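Local atomic coordinates of CalG4 (Micromonospora echinospora, PDB entry 3IA7), a protein that is a GT-B fold protein of the glycosyltransferase-like kind, built of two Rossmann-like domains facing each other across a cleft. Residues G223-R228 and L295-A300; T259-V264 and A359-A364. All blocks are in the same frame, centred on the assembly; numbering follows the deposited sequence.

Contact 1: residues G223-R228 and L295-A300; sequences GWQPPR and LAHARA. With CA (calcium ion), chain E.
Three consecutive side chains, Trp-224, Gln-225 and Pro-226, meet the imidazole of His-297 from one side of its ring plane, at a calcium site on the C-terminal Rossmann-like domain of this GT-B fold. Pro-226 covers that face: its CD stands 3.6 Å from the centroid of the His-297 ring and 15° off the normal, a CH-pi contact. Trp-224 meets the same imidazole as an offset edge-to-face pair, its six-membered ring edge-on at an interplanar angle of 65° and CZ3 3.9 Å from ND1 of His-297. The indole NE1 is hydrogen-bonded to OE2 of Glu-284. On the histidine, ND1 is hydrogen-bonded to the backbone O of Ser-293, which fixes the ring's rotation and leaves NE2 for the metal. Gln-225 starts away from this ring, but a bend beyond CB brings its amide round to the ion, its plane 77° from the imidazole. Leu-42 and Glu-46 of the second subunit bind the same calcium, so the site bridges the two chains. The ion lies in the imidazole plane, 2.6 Å from NE2 of His-297 and 2.4 Å from OE1 of Gln-225, with two waters among its other ligands.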
ATOM      1  N   GLY A 223      12.483   0.225   4.816  1.00 35.45           N
ATOM      2  CA  GLY A 223      12.694  -0.066   3.400  1.00 32.19           C
ATOM      3  C   GLY A 223      13.978  -0.837   3.104  1.00 29.94           C
ATOM      4  O   GLY A 223      15.049  -0.520   3.632  1.00 29.70           O
ATOM      5  N   TRP A 224      13.866  -1.843   2.247  1.00 27.83           N
ATOM      6  CA  TRP A 224      15.024  -2.605   1.784  1.00 25.53           C
ATOM      7  C   TRP A 224      15.917  -1.705   0.892  1.00 24.82           C
ATOM      8  O   TRP A 224      15.391  -0.914   0.113  1.00 23.89           O
ATOM      9  CB  TRP A 224      14.515  -3.818   1.008  1.00 24.99           C
ATOM     10  CG  TRP A 224      15.574  -4.689   0.412  1.00 23.64           C
ATOM     11  CD1 TRP A 224      16.107  -5.844   0.954  1.00 24.07           C
ATOM     12  CD2 TRP A 224      16.247  -4.482  -0.837  1.00 23.74           C
ATOM     13  NE1 TRP A 224      17.058  -6.374   0.090  1.00 21.65           N
ATOM     14  CE2 TRP A 224      17.177  -5.552  -0.999  1.00 21.26           C
ATOM     15  CE3 TRP A 224      16.168  -3.495  -1.832  1.00 24.09           C
ATOM     16  CZ2 TRP A 224      17.987  -5.669  -2.122  1.00 21.98           C
ATOM     17  CZ3 TRP A 224      16.983  -3.611  -2.944  1.00 24.03           C
ATOM     18  CH2 TRP A 224      17.883  -4.688  -3.074  1.00 24.78           C
ATOM     19  N   GLN A 225      17.242  -1.821   1.033  1.00 23.06           N
ATOM     20  CA  GLN A 225      18.209  -1.114   0.181  1.00 22.40           C
ATOM     21  C   GLN A 225      19.181  -2.134  -0.490  1.00 21.82           C
ATOM     22  O   GLN A 225      19.504  -3.170   0.100  1.00 22.08           O
ATOM     23  CB  GLN A 225      19.006  -0.070   0.996  1.00 22.59           C
ATOM     24  CG  GLN A 225      18.172   0.997   1.802  1.00 23.39           C
ATOM     25  CD  GLN A 225      17.485   2.064   0.881  1.00 25.72           C
ATOM     26  OE1 GLN A 225      17.793   2.163  -0.300  1.00 24.72           O
ATOM     27  NE2 GLN A 225      16.546   2.833   1.437  1.00 25.16           N
ATOM     28  N   PRO A 226      19.684  -1.828  -1.708  1.00 21.40           N
ATOM     29  CA  PRO A 226      20.595  -2.737  -2.389  1.00 20.68           C
ATOM     30  C   PRO A 226      21.976  -2.705  -1.683  1.00 20.64           C
ATOM     31  O   PRO A 226      22.243  -1.749  -0.929  1.00 18.92           O
ATOM     32  CB  PRO A 226      20.665  -2.155  -3.829  1.00 20.52           C
ATOM     33  CG  PRO A 226      20.403  -0.699  -3.662  1.00 21.51           C
ATOM     34  CD  PRO A 226      19.417  -0.614  -2.501  1.00 21.15           C
ATOM     35  N   PRO A 227      22.826  -3.725  -1.919  1.00 19.66           N
ATOM     36  CA  PRO A 227      24.143  -3.784  -1.271  1.00 20.20           C
ATOM     37  C   PRO A 227      25.181  -2.795  -1.815  1.00 19.51           C
ATOM     38  O   PRO A 227      26.129  -2.505  -1.112  1.00 20.51           O
ATOM     39  CB  PRO A 227      24.601  -5.226  -1.525  1.00 20.81           C
ATOM     40  CG  PRO A 227      23.960  -5.572  -2.829  1.00 20.04           C
ATOM     41  CD  PRO A 227      22.584  -4.907  -2.756  1.00 19.43           C
ATOM     42  N   ARG A 228      25.032  -2.337  -3.062  1.00 19.28           N
ATOM     43  CA  ARG A 228      25.866  -1.266  -3.633  1.00 19.65           C
ATOM     44  C   ARG A 228      24.920  -0.400  -4.424  1.00 18.87           C
ATOM     45  O   ARG A 228      23.917  -0.901  -4.901  1.00 19.80           O
ATOM     46  CB  ARG A 228      26.927  -1.796  -4.595  1.00 19.45           C
ATOM     47  CG  ARG A 228      27.620  -3.057  -4.193  1.00 20.72           C
ATOM     48  CD  ARG A 228      28.682  -3.490  -5.224  1.00 19.43           C
ATOM     49  NE  ARG A 228      28.145  -4.015  -6.493  1.00 15.61           N
ATOM     50  CZ  ARG A 228      27.561  -5.207  -6.632  1.00 19.25           C
ATOM     51  NH1 ARG A 228      27.361  -5.975  -5.559  1.00 15.55           N
ATOM     52  NH2 ARG A 228      27.097  -5.619  -7.831  1.00 17.23           N
ATOM     53  N   LEU A 295      11.593  -3.388  -6.141  1.00 10.71           N
ATOM     54  CA  LEU A 295      11.346  -2.979  -7.557  1.00 12.22           C
ATOM     55  C   LEU A 295      11.900  -1.608  -7.835  1.00 12.32           C
ATOM     56  O   LEU A 295      12.339  -1.337  -8.961  1.00 12.49           O
ATOM     57  CB  LEU A 295       9.847  -3.018  -7.959  1.00 13.83           C
ATOM     58  CG  LEU A 295       9.289  -4.452  -8.120  1.00 14.48           C
ATOM     59  CD1 LEU A 295       7.755  -4.542  -8.049  1.00 20.13           C
ATOM     60  CD2 LEU A 295       9.827  -5.130  -9.348  1.00 15.52           C
ATOM     61  N   ALA A 296      11.867  -0.716  -6.844  1.00 12.99           N
ATOM     62  CA  ALA A 296      12.421   0.635  -7.091  1.00 13.35           C
ATOM     63  C   ALA A 296      13.901   0.611  -7.507  1.00 13.01           C
ATOM     64  O   ALA A 296      14.364   1.559  -8.089  1.00 13.25           O
ATOM     65  CB  ALA A 296      12.186   1.600  -5.864  1.00 12.06           C
ATOM     66  N   HIS A 297      14.637  -0.459  -7.180  1.00 13.15           N
ATOM     67  CA  HIS A 297      16.058  -0.585  -7.507  1.00 12.16           C
ATOM     68  C   HIS A 297      16.283  -1.635  -8.596  1.00 12.52           C
ATOM     69  O   HIS A 297      17.393  -1.792  -9.086  1.00 13.17           O
ATOM     70  CB  HIS A 297      16.894  -0.954  -6.269  1.00 12.23           C
ATOM     71  CG  HIS A 297      16.711  -0.014  -5.123  1.00 11.24           C
ATOM     72  ND1 HIS A 297      15.728  -0.186  -4.177  1.00 13.06           N
ATOM     73  CD2 HIS A 297      17.357   1.133  -4.796  1.00 12.84           C
ATOM     74  CE1 HIS A 297      15.776   0.816  -3.308  1.00 15.79           C
ATOM     75  NE2 HIS A 297      16.767   1.617  -3.646  1.00 12.01           N
ATOM     76  N   ALA A 298      15.249  -2.406  -8.937  1.00 12.06           N
ATOM     77  CA  ALA A 298      15.426  -3.562  -9.818  1.00 11.35           C
ATOM     78  C   ALA A 298      15.690  -3.197 -11.300  1.00 11.34           C
ATOM     79  O   ALA A 298      15.109  -2.247 -11.812  1.00 11.94           O
ATOM     80  CB  ALA A 298      14.214  -4.520  -9.714  1.00 10.87           C
ATOM     81  N   ARG A 299      16.486  -4.013 -11.974  1.00 11.90           N
ATOM     82  CA  ARG A 299      16.693  -3.874 -13.429  1.00 13.06           C
ATOM     83  C   ARG A 299      15.725  -4.766 -14.178  1.00 12.30           C
ATOM     84  O   ARG A 299      15.514  -4.598 -15.379  1.00 13.70           O
ATOM     85  CB  ARG A 299      18.093  -4.346 -13.846  1.00 13.45           C
ATOM     86  CG  ARG A 299      19.260  -3.709 -13.191  1.00 20.28           C
ATOM     87  CD  ARG A 299      19.791  -2.430 -13.850  1.00 18.74           C
ATOM     88  NE  ARG A 299      20.838  -1.845 -13.011  1.00 16.13           N
ATOM     89  CZ  ARG A 299      22.113  -1.667 -13.363  1.00 18.86           C
ATOM     90  NH1 ARG A 299      22.544  -2.016 -14.574  1.00 17.30           N
ATOM     91  NH2 ARG A 299      22.972  -1.132 -12.501  1.00 15.37           N
ATOM     92  N   ALA A 300      15.202  -5.776 -13.486  1.00 11.47           N
ATOM     93  CA  ALA A 300      14.282  -6.714 -14.068  1.00 12.90           C
ATOM     94  C   ALA A 300      13.552  -7.430 -12.957  1.00 12.21           C
ATOM     95  O   ALA A 300      14.029  -7.476 -11.799  1.00 13.26           O
ATOM     96  CB  ALA A 300      15.025  -7.800 -14.942  1.00 12.42           C
TER
HETATM   97 CA    CA E 402      17.304   3.595  -2.115  1.00 31.67          CA
HETATM   98  O   HOH W   1      18.032   4.953  -3.831  1.00 36.09           O
HETATM   99  O   HOH W   2      19.593   3.108  -2.371  1.00 33.44           O

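Contact 2: residues T259-V264 and A359-A364; sequences TPWHVV and AVERLA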
ATOM      1  N   THR A 259      28.196 -13.676 -10.265  1.00 18.96           N
ATOM      2  CA  THR A 259      27.918 -12.588 -11.233  1.00 18.29           C
ATOM      3  C   THR A 259      27.702 -11.344 -10.346  1.00 18.11           C
ATOM      4  O   THR A 259      27.442 -11.497  -9.162  1.00 18.56           O
ATOM      5  CB  THR A 259      26.564 -12.772 -12.011  1.00 18.69           C
ATOM      6  OG1 THR A 259      25.478 -12.577 -11.102  1.00 18.29           O
ATOM      7  CG2 THR A 259      26.440 -14.149 -12.687  1.00 18.55           C
ATOM      8  N   PRO A 260      27.764 -10.110 -10.903  1.00 18.04           N
ATOM      9  CA  PRO A 260      27.560  -8.953 -10.036  1.00 17.37           C
ATOM     10  C   PRO A 260      26.104  -8.758  -9.598  1.00 16.20           C
ATOM     11  O   PRO A 260      25.819  -7.873  -8.841  1.00 14.85           O
ATOM     12  CB  PRO A 260      27.951  -7.768 -10.932  1.00 17.34           C
ATOM     13  CG  PRO A 260      28.768  -8.397 -12.040  1.00 18.70           C
ATOM     14  CD  PRO A 260      28.072  -9.686 -12.277  1.00 18.70           C
ATOM     15  N   TRP A 261      25.191  -9.584 -10.068  1.00 16.05           N
ATOM     16  CA  TRP A 261      23.789  -9.367  -9.704  1.00 15.86           C
ATOM     17  C   TRP A 261      23.548  -9.573  -8.236  1.00 16.12           C
ATOM     18  O   TRP A 261      24.249 -10.343  -7.590  1.00 15.97           O
ATOM     19  CB  TRP A 261      22.861 -10.294 -10.474  1.00 15.43           C
ATOM     20  CG  TRP A 261      22.691  -9.919 -11.934  1.00 18.31           C
ATOM     21  CD1 TRP A 261      23.517 -10.261 -12.965  1.00 18.94           C
ATOM     22  CD2 TRP A 261      21.599  -9.200 -12.509  1.00 16.84           C
ATOM     23  NE1 TRP A 261      23.015  -9.777 -14.146  1.00 20.05           N
ATOM     24  CE2 TRP A 261      21.840  -9.123 -13.897  1.00 21.26           C
ATOM     25  CE3 TRP A 261      20.431  -8.608 -11.980  1.00 18.00           C
ATOM     26  CZ2 TRP A 261      20.962  -8.496 -14.773  1.00 19.06           C
ATOM     27  CZ3 TRP A 261      19.561  -7.948 -12.852  1.00 18.34           C
ATOM     28  CH2 TRP A 261      19.816  -7.921 -14.230  1.00 17.73           C
ATOM     29  N   HIS A 262      22.539  -8.881  -7.723  1.00 17.23           N
ATOM     30  CA  HIS A 262      21.992  -9.185  -6.396  1.00 16.84           C
ATOM     31  C   HIS A 262      20.559  -9.616  -6.585  1.00 17.74           C
ATOM     32  O   HIS A 262      19.727  -8.857  -7.160  1.00 16.52           O
ATOM     33  CB  HIS A 262      22.061  -7.998  -5.445  1.00 16.85           C
ATOM     34  CG  HIS A 262      21.576  -8.346  -4.057  1.00 19.18           C
ATOM     35  ND1 HIS A 262      22.393  -8.930  -3.107  1.00 23.40           N
ATOM     36  CD2 HIS A 262      20.357  -8.234  -3.483  1.00 21.54           C
ATOM     37  CE1 HIS A 262      21.700  -9.133  -1.994  1.00 22.33           C
ATOM     38  NE2 HIS A 262      20.462  -8.732  -2.204  1.00 19.73           N
ATOM     39  N   VAL A 263      20.249 -10.820  -6.097  1.00 17.54           N
ATOM     40  CA  VAL A 263      18.927 -11.437  -6.388  1.00 17.70           C
ATOM     41  C   VAL A 263      18.096 -11.487  -5.097  1.00 16.80           C
ATOM     42  O   VAL A 263      18.561 -12.004  -4.048  1.00 16.40           O
ATOM     43  CB  VAL A 263      19.093 -12.871  -7.015  1.00 18.40           C
ATOM     44  CG1 VAL A 263      17.683 -13.542  -7.262  1.00 16.60           C
ATOM     45  CG2 VAL A 263      19.926 -12.780  -8.338  1.00 18.47           C
ATOM     46  N   VAL A 264      16.872 -10.969  -5.175  1.00 16.32           N
ATOM     47  CA  VAL A 264      15.920 -11.094  -4.063  1.00 17.14           C
ATOM     48  C   VAL A 264      14.795 -12.030  -4.479  1.00 16.83           C
ATOM     49  O   VAL A 264      14.116 -11.766  -5.480  1.00 16.91           O
ATOM     50  CB  VAL A 264      15.329  -9.731  -3.638  1.00 16.72           C
ATOM     51  CG1 VAL A 264      14.326  -9.931  -2.478  1.00 17.02           C
ATOM     52  CG2 VAL A 264      16.438  -8.733  -3.305  1.00 13.90           C
ATOM     53  N   ALA A 359      18.608 -15.119 -20.323  1.00 14.84           N
ATOM     54  CA  ALA A 359      17.308 -14.514 -20.598  1.00 15.70           C
ATOM     55  C   ALA A 359      17.103 -13.185 -19.851  1.00 15.52           C
ATOM     56  O   ALA A 359      16.608 -12.190 -20.407  1.00 16.47           O
ATOM     57  CB  ALA A 359      16.176 -15.519 -20.232  1.00 16.42           C
ATOM     58  N   VAL A 360      17.470 -13.166 -18.584  1.00 15.06           N
ATOM     59  CA  VAL A 360      17.312 -11.958 -17.773  1.00 14.88           C
ATOM     60  C   VAL A 360      18.289 -10.891 -18.276  1.00 14.99           C
ATOM     61  O   VAL A 360      17.938  -9.705 -18.377  1.00 15.70           O
ATOM     62  CB  VAL A 360      17.558 -12.263 -16.264  1.00 15.34           C
ATOM     63  CG1 VAL A 360      17.768 -10.976 -15.452  1.00 13.46           C
ATOM     64  CG2 VAL A 360      16.365 -13.139 -15.666  1.00 16.83           C
ATOM     65  N   GLU A 361      19.516 -11.297 -18.621  1.00 14.06           N
ATOM     66  CA  GLU A 361      20.484 -10.292 -19.024  1.00 14.50           C
ATOM     67  C   GLU A 361      20.055  -9.633 -20.343  1.00 13.84           C
ATOM     68  O   GLU A 361      20.134  -8.412 -20.499  1.00 13.86           O
ATOM     69  CB  GLU A 361      21.894 -10.872 -19.067  1.00 15.55           C
ATOM     70  CG  GLU A 361      22.451 -10.883 -17.624  1.00 17.26           C
ATOM     71  CD  GLU A 361      23.819 -11.518 -17.465  1.00 22.92           C
ATOM     72  OE1 GLU A 361      24.409 -12.069 -18.437  1.00 23.46           O
ATOM     73  OE2 GLU A 361      24.314 -11.447 -16.330  1.00 25.80           O
ATOM     74  N   ARG A 362      19.577 -10.459 -21.265  1.00 13.42           N
ATOM     75  CA  ARG A 362      19.143  -9.985 -22.573  1.00 15.56           C
ATOM     76  C   ARG A 362      17.972  -9.000 -22.396  1.00 14.57           C
ATOM     77  O   ARG A 362      17.954  -7.926 -22.993  1.00 14.97           O
ATOM     78  CB  ARG A 362      18.714 -11.170 -23.408  1.00 15.03           C
ATOM     79  CG  ARG A 362      17.927 -10.812 -24.615  1.00 19.66           C
ATOM     80  CD  ARG A 362      17.632 -12.046 -25.425  1.00 22.86           C
ATOM     81  NE  ARG A 362      18.856 -12.789 -25.716  1.00 21.65           N
ATOM     82  CZ  ARG A 362      19.716 -12.458 -26.688  1.00 26.84           C
ATOM     83  NH1 ARG A 362      19.505 -11.372 -27.447  1.00 27.83           N
ATOM     84  NH2 ARG A 362      20.786 -13.208 -26.907  1.00 22.59           N
ATOM     85  N   LEU A 363      17.010  -9.386 -21.580  1.00 15.46           N
ATOM     86  CA  LEU A 363      15.791  -8.568 -21.347  1.00 14.88           C
ATOM     87  C   LEU A 363      16.186  -7.231 -20.685  1.00 14.99           C
ATOM     88  O   LEU A 363      15.763  -6.139 -21.122  1.00 14.97           O
ATOM     89  CB  LEU A 363      14.784  -9.311 -20.461  1.00 16.73           C
ATOM     90  CG  LEU A 363      13.723  -8.205 -20.185  1.00 18.17           C
ATOM     91  CD1 LEU A 363      12.623  -8.276 -21.224  1.00 18.23           C
ATOM     92  CD2 LEU A 363      13.282  -8.124 -18.756  1.00 21.69           C
ATOM     93  N   ALA A 364      17.035  -7.314 -19.660  1.00 15.76           N
ATOM     94  CA  ALA A 364      17.425  -6.126 -18.909  1.00 15.13           C
ATOM     95  C   ALA A 364      18.227  -5.183 -19.771  1.00 15.72           C
ATOM     96  O   ALA A 364      18.176  -4.006 -19.521  1.00 16.27           O
ATOM     97  CB  ALA A 364      18.226  -6.502 -17.665  1.00 15.64           C
TER
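Trp-261 reaches from the loop just before strand 262-266 to helix 353-365, joining the lead-in to a strand with a helix of the C-terminal Rossmann-like domain. Its CB points at the helix, and with CG anti to the carbonyl carbon (chi1 -73°) the indole extends across the gap, which is wide at the backbone: the nearest CA atoms, those of Trp-261 and Glu-361, are 9.9 Å apart. Beyond CG, the pyrrole side of the ring runs antiparallel to the side chain of Glu-361. CD1 lies 3.7 Å from OE2 of Glu-361, and the next atom, NE1, donates a hydrogen bond of 3.0 Å to that same oxygen. The carboxylate is turned only 21° from the indole plane and accepts through the anti lone pair of OE2, which sits somewhat out of that plane. Further round, CZ2 is 4.0 Å from the aliphatic CG of Glu-361. At the far rim CH2 meets two apolar groups, CG1 of Val-360 at 3.9 Å and CB of Ala-364 at 4.0 Å, the methyl of the alanine near the ring plane. Phe-256 of helix 246-256 adds an edge-to-face partner for the indole. The chemistry is thus divided along one ring: its benzo rim packs on hydrocarbon, while its N-H meets a carboxylate through a bent bond (N-H...O 140°), which probably supplements the apolar contact with a modest electrostatic attraction.

How the contacts relate
The two contacts have centres about 12 Å apart and reach the same six-stranded parallel sheet of the C-terminal Rossmann-like domain. Along the chain their segments alternate, 223-228, 259-264, 295-300, then 359-364, so the two pairings interlock. Strands 262-266 and 298-303 flank strand 233-237, which gives both contacts a common neighbour. They also touch directly: NH2 of Arg-228 lies 2.8 Å from O of Pro-260, a probable hydrogen bond, and CZ2 of Trp-224 packs 3.6 Å from CG2 of Val-264. Contact 1 lies at the interface with the second subunit, whereas contact 2 is internal to one chain, linking the sheet to helix 353-365.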